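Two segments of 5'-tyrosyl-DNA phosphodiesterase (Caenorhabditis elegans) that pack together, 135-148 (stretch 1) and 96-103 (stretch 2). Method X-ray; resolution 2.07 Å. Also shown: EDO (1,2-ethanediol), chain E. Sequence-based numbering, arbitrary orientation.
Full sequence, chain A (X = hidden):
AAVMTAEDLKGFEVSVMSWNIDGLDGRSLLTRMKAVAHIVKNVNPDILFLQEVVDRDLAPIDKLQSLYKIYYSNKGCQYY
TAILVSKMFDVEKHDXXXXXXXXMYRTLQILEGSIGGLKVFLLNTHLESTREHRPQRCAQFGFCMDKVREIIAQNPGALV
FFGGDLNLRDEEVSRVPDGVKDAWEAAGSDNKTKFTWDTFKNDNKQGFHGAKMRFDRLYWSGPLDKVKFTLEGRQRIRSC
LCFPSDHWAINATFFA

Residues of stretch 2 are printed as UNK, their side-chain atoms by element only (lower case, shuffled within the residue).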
# COMPACT_ATOMS: atom_id res chain seq x y z
N PRO A 135 11.74 -11.37 -13.23
CA PRO A 135 11.68 -10.67 -14.52
C PRO A 135 10.45 -9.79 -14.61
O PRO A 135 10.59 -8.59 -14.87
CB PRO A 135 11.60 -11.82 -15.54
CG PRO A 135 12.26 -13.00 -14.84
CD PRO A 135 11.87 -12.84 -13.39
N GLN A 136 9.28 -10.37 -14.39
CA GLN A 136 8.03 -9.61 -14.50
C GLN A 136 7.98 -8.50 -13.47
O GLN A 136 7.55 -7.38 -13.78
CB GLN A 136 6.80 -10.50 -14.30
CG GLN A 136 6.63 -11.63 -15.31
CD GLN A 136 7.29 -12.92 -14.86
OE1 GLN A 136 8.43 -12.93 -14.39
NE2 GLN A 136 6.54 -14.01 -14.96
N ARG A 137 8.41 -8.80 -12.25
CA ARG A 137 8.34 -7.82 -11.17
C ARG A 137 9.22 -6.60 -11.43
O ARG A 137 8.79 -5.46 -11.24
CB ARG A 137 8.70 -8.47 -9.83
CG ARG A 137 8.87 -7.48 -8.68
CD ARG A 137 8.88 -8.22 -7.34
NE ARG A 137 9.97 -9.19 -7.24
CZ ARG A 137 9.82 -10.50 -7.40
NH1 ARG A 137 8.63 -11.00 -7.68
NH2 ARG A 137 10.86 -11.32 -7.28
N CYS A 138 10.44 -6.84 -11.89
CA CYS A 138 11.36 -5.73 -12.16
C CYS A 138 10.86 -4.85 -13.29
O CYS A 138 11.03 -3.63 -13.26
CB CYS A 138 12.77 -6.25 -12.46
SG CYS A 138 13.64 -6.92 -11.05
N ALA A 139 10.24 -5.46 -14.29
CA ALA A 139 9.67 -4.69 -15.39
C ALA A 139 8.50 -3.84 -14.91
O ALA A 139 8.34 -2.69 -15.31
CB ALA A 139 9.22 -5.62 -16.52
N GLN A 140 7.66 -4.43 -14.06
CA GLN A 140 6.51 -3.70 -13.52
C GLN A 140 6.97 -2.49 -12.72
O GLN A 140 6.43 -1.39 -12.87
CB GLN A 140 5.63 -4.63 -12.69
CG GLN A 140 4.92 -5.69 -13.53
CD GLN A 140 4.33 -6.82 -12.69
OE1 GLN A 140 4.44 -6.82 -11.46
NE2 GLN A 140 3.72 -7.80 -13.36
N PHE A 141 7.96 -2.69 -11.84
CA PHE A 141 8.47 -1.59 -11.03
C PHE A 141 8.98 -0.44 -11.93
O PHE A 141 8.67 0.73 -11.68
CB PHE A 141 9.58 -2.08 -10.10
CG PHE A 141 10.07 -1.02 -9.14
CD1 PHE A 141 9.44 -0.85 -7.91
CD2 PHE A 141 11.13 -0.20 -9.47
CE1 PHE A 141 9.88 0.13 -7.02
CE2 PHE A 141 11.58 0.78 -8.59
CZ PHE A 141 10.95 0.95 -7.36
N GLY A 142 9.76 -0.79 -12.96
CA GLY A 142 10.27 0.20 -13.90
C GLY A 142 9.12 0.94 -14.56
O GLY A 142 9.12 2.18 -14.64
N PHE A 143 8.12 0.19 -14.99
CA PHE A 143 6.94 0.76 -15.61
C PHE A 143 6.26 1.72 -14.64
O PHE A 143 5.88 2.83 -15.02
CB PHE A 143 5.99 -0.36 -16.04
CG PHE A 143 4.67 0.12 -16.57
CD1 PHE A 143 4.51 0.41 -17.92
CD2 PHE A 143 3.58 0.29 -15.72
CE1 PHE A 143 3.28 0.86 -18.42
CE2 PHE A 143 2.35 0.73 -16.20
CZ PHE A 143 2.20 1.02 -17.55
N CYS A 144 6.12 1.30 -13.39
CA CYS A 144 5.47 2.17 -12.42
C CYS A 144 6.26 3.47 -12.24
O CYS A 144 5.68 4.55 -12.18
CB CYS A 144 5.29 1.46 -11.07
SG CYS A 144 4.06 0.14 -11.12
N MET A 145 7.58 3.36 -12.16
CA MET A 145 8.41 4.55 -11.97
C MET A 145 8.33 5.50 -13.17
O MET A 145 8.30 6.72 -13.02
CB MET A 145 9.85 4.17 -11.63
CG MET A 145 10.07 3.76 -10.14
SD MET A 145 9.47 5.02 -8.98
CE MET A 145 9.76 4.25 -7.39
N ASP A 146 8.25 4.94 -14.37
CA ASP A 146 8.08 5.76 -15.56
C ASP A 146 6.77 6.53 -15.49
O ASP A 146 6.71 7.70 -15.87
CB ASP A 146 8.13 4.90 -16.82
CG ASP A 146 9.53 4.38 -17.12
OD1 ASP A 146 10.51 4.95 -16.61
OD2 ASP A 146 9.65 3.40 -17.89
N LYS A 147 5.73 5.86 -15.02
CA LYS A 147 4.43 6.48 -14.88
C LYS A 147 4.48 7.61 -13.86
O LYS A 147 3.92 8.69 -14.09
CB LYS A 147 3.39 5.43 -14.50
CG LYS A 147 1.96 5.95 -14.39
CD LYS A 147 1.51 6.59 -15.69
CE LYS A 147 0.01 6.88 -15.68
NZ LYS A 147 -0.41 7.74 -14.53
N VAL A 148 5.13 7.36 -12.73
CA VAL A 148 5.36 8.39 -11.71
C VAL A 148 6.15 9.57 -12.27
O VAL A 148 5.79 10.72 -12.05
CB VAL A 148 6.07 7.80 -10.46
CG1 VAL A 148 6.60 8.91 -9.53
CG2 VAL A 148 5.13 6.87 -9.70
N UNK A 96 -7.32 1.92 -13.84
CA UNK A 96 -6.73 0.66 -13.46
C UNK A 96 -5.97 0.14 -14.65
O UNK A 96 -6.57 -0.28 -15.64
c UNK A 96 -8.60 0.11 -11.84
c UNK A 96 -7.81 -0.39 -13.04
c UNK A 96 -7.17 -1.77 -12.77
N UNK A 97 -4.65 0.13 -14.55
CA UNK A 97 -3.84 -0.37 -15.64
C UNK A 97 -3.44 -1.80 -15.36
O UNK A 97 -2.78 -2.08 -14.35
c UNK A 97 -1.74 -0.10 -16.99
c UNK A 97 -1.64 2.81 -15.98
c UNK A 97 -2.55 0.45 -15.81
c UNK A 97 -2.87 1.94 -15.97
N UNK A 98 -3.85 -2.71 -16.24
CA UNK A 98 -3.46 -4.12 -16.13
C UNK A 98 -2.06 -4.35 -16.68
O UNK A 98 -1.77 -4.02 -17.83
c UNK A 98 -5.81 -5.08 -16.12
c UNK A 98 -7.76 -4.37 -15.36
n UNK A 98 -7.63 -5.64 -15.01
c UNK A 98 -6.42 -6.11 -15.47
c UNK A 98 -4.50 -5.00 -16.83
n UNK A 98 -6.69 -4.02 -16.05
N UNK A 99 -1.16 -4.88 -15.84
CA UNK A 99 0.18 -5.21 -16.30
C UNK A 99 0.07 -6.28 -17.38
O UNK A 99 -0.47 -7.37 -17.14
c UNK A 99 1.35 -5.02 -12.75
c UNK A 99 1.85 -2.76 -12.11
c UNK A 99 1.58 -3.34 -14.43
c UNK A 99 1.06 -5.69 -15.16
c UNK A 99 1.61 -4.08 -11.75
c UNK A 99 1.84 -2.39 -13.45
c UNK A 99 1.32 -4.66 -14.09
N UNK A 100 0.58 -5.97 -18.56
CA UNK A 100 0.49 -6.85 -19.71
C UNK A 100 1.25 -8.16 -19.47
O UNK A 100 0.81 -9.23 -19.91
c UNK A 100 0.47 -4.14 -22.56
o UNK A 100 1.63 -4.20 -22.99
n UNK A 100 -0.44 -3.33 -23.08
c UNK A 100 1.00 -6.10 -20.95
c UNK A 100 0.03 -4.95 -21.34
N UNK A 101 2.37 -8.08 -18.76
CA UNK A 101 3.22 -9.24 -18.51
C UNK A 101 2.83 -10.04 -17.27
O UNK A 101 3.57 -10.94 -16.85
c UNK A 101 4.67 -8.78 -18.35
c UNK A 101 4.93 -8.13 -17.00
n UNK A 101 6.19 -7.86 -16.69
o UNK A 101 3.99 -7.84 -16.24
N UNK A 102 1.70 -9.72 -16.65
CA UNK A 102 1.33 -10.42 -15.42
C UNK A 102 0.48 -11.68 -15.64
O UNK A 102 -0.47 -11.68 -16.42
o UNK A 102 0.32 -10.22 -13.25
c UNK A 102 0.59 -9.50 -14.44
N UNK A 103 0.83 -12.74 -14.93
CA UNK A 103 -0.01 -13.92 -14.91
C UNK A 103 -0.89 -13.95 -13.66
O UNK A 103 -1.59 -14.94 -13.41
C1 EDO E . 4.21 -4.49 -18.07
O1 EDO E . 5.52 -3.90 -18.14
C2 EDO E . 3.17 -3.41 -18.42
O2 EDO E . 1.91 -4.00 -18.75

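Position 96 carries three side-chain carbons, one attached to CA and bearing the other two. This fork directly at CB, with no further atoms, is that of valine. Val96 belongs to the strand and lies beyond the reach of the helix formed by residues 135-148.

At position 97 there are four carbons, forked at the first, with one arm two carbons long. CB points toward the helix, and the nearest helical side chains are the ring of Phe143 and the aliphatic part of Lys147, an apolar setting for an apolar group. The residue is isoleucine. Its CG2 lies 4.1 Å from CZ of Phe143, while CD1 of Ile97 comes within 4.4 Å of CE of Lys147.

Position 98 has one carbon followed by a five-membered ring of three carbons and two nitrogens, the imidazole of histidine. His98 ends the strand segment with its side chain exposed and out of reach of the helix.

Position 99 shows one carbon and then a six-membered ring of carbons, with no oxygen attached. The ring is buried against Gln140, Phe143 and Cys144, and the absence of a hydroxyl separates phenylalanine from tyrosine. In Phe99, one ring face receives CG of Gln140, which sits 3.9 Å from the ring centroid in a CH-pi contact. CD2 of Phe143 approaches the ring edge, 3.9 Å from CE1 of Phe99, and SG of Cys144 lies 3.8 Å from CZ of Phe99.

Position 100 holds three carbons in a row, the third bearing one oxygen and one nitrogen: glutamine. Its side chain is exposed and makes no contact with the helix. The backbone N of Gln100 instead donates a very short hydrogen bond, 2.4 Å, to O2 of the 1,2-ethanediol, probably a component of the crystallisation liquor.

Position 101 has two carbons, the second carrying one oxygen and one nitrogen. CB points toward the helix, and the short amide lies against Gln136 and Gln140; the atoms are those of asparagine. ND2 of Asn101 donates to the backbone O of Gln136 at 3.2 Å, and OD1 of Asn101 accepts from NE2 of Gln140 at 2.9 Å.

Position 102 bears one carbon and one oxygen, which is serine. CB of Ser102 lies 3.7 Å from NE2 of Gln140, and N of Ser102 donates to O of Phe99 at 3.2 Å, within a type I turn from Phe99 to Ser102.

Position 103 has no side-chain atoms and is glycine; Gly103 makes no contact with the helix.

The contact thus pairs an apolar patch with a polar clamp. Ile97 packs against Phe143 and Lys147, and Phe99 against Gln140, Phe143 and Cys144, so that Phe143 is shared. The turn that begins at Phe99 places Asn101 alongside Gln136 and Gln140. There the asparagine amide uses both its donor and its acceptor, reaching O of Gln136, which also accepts from N of Gln140 at 3.0 Å. Gln140 joins the two parts: its CG covers the Phe99 ring while its NE2 bonds to Asn101.

Stretch 2, residues 96-103: VIHFQNSG
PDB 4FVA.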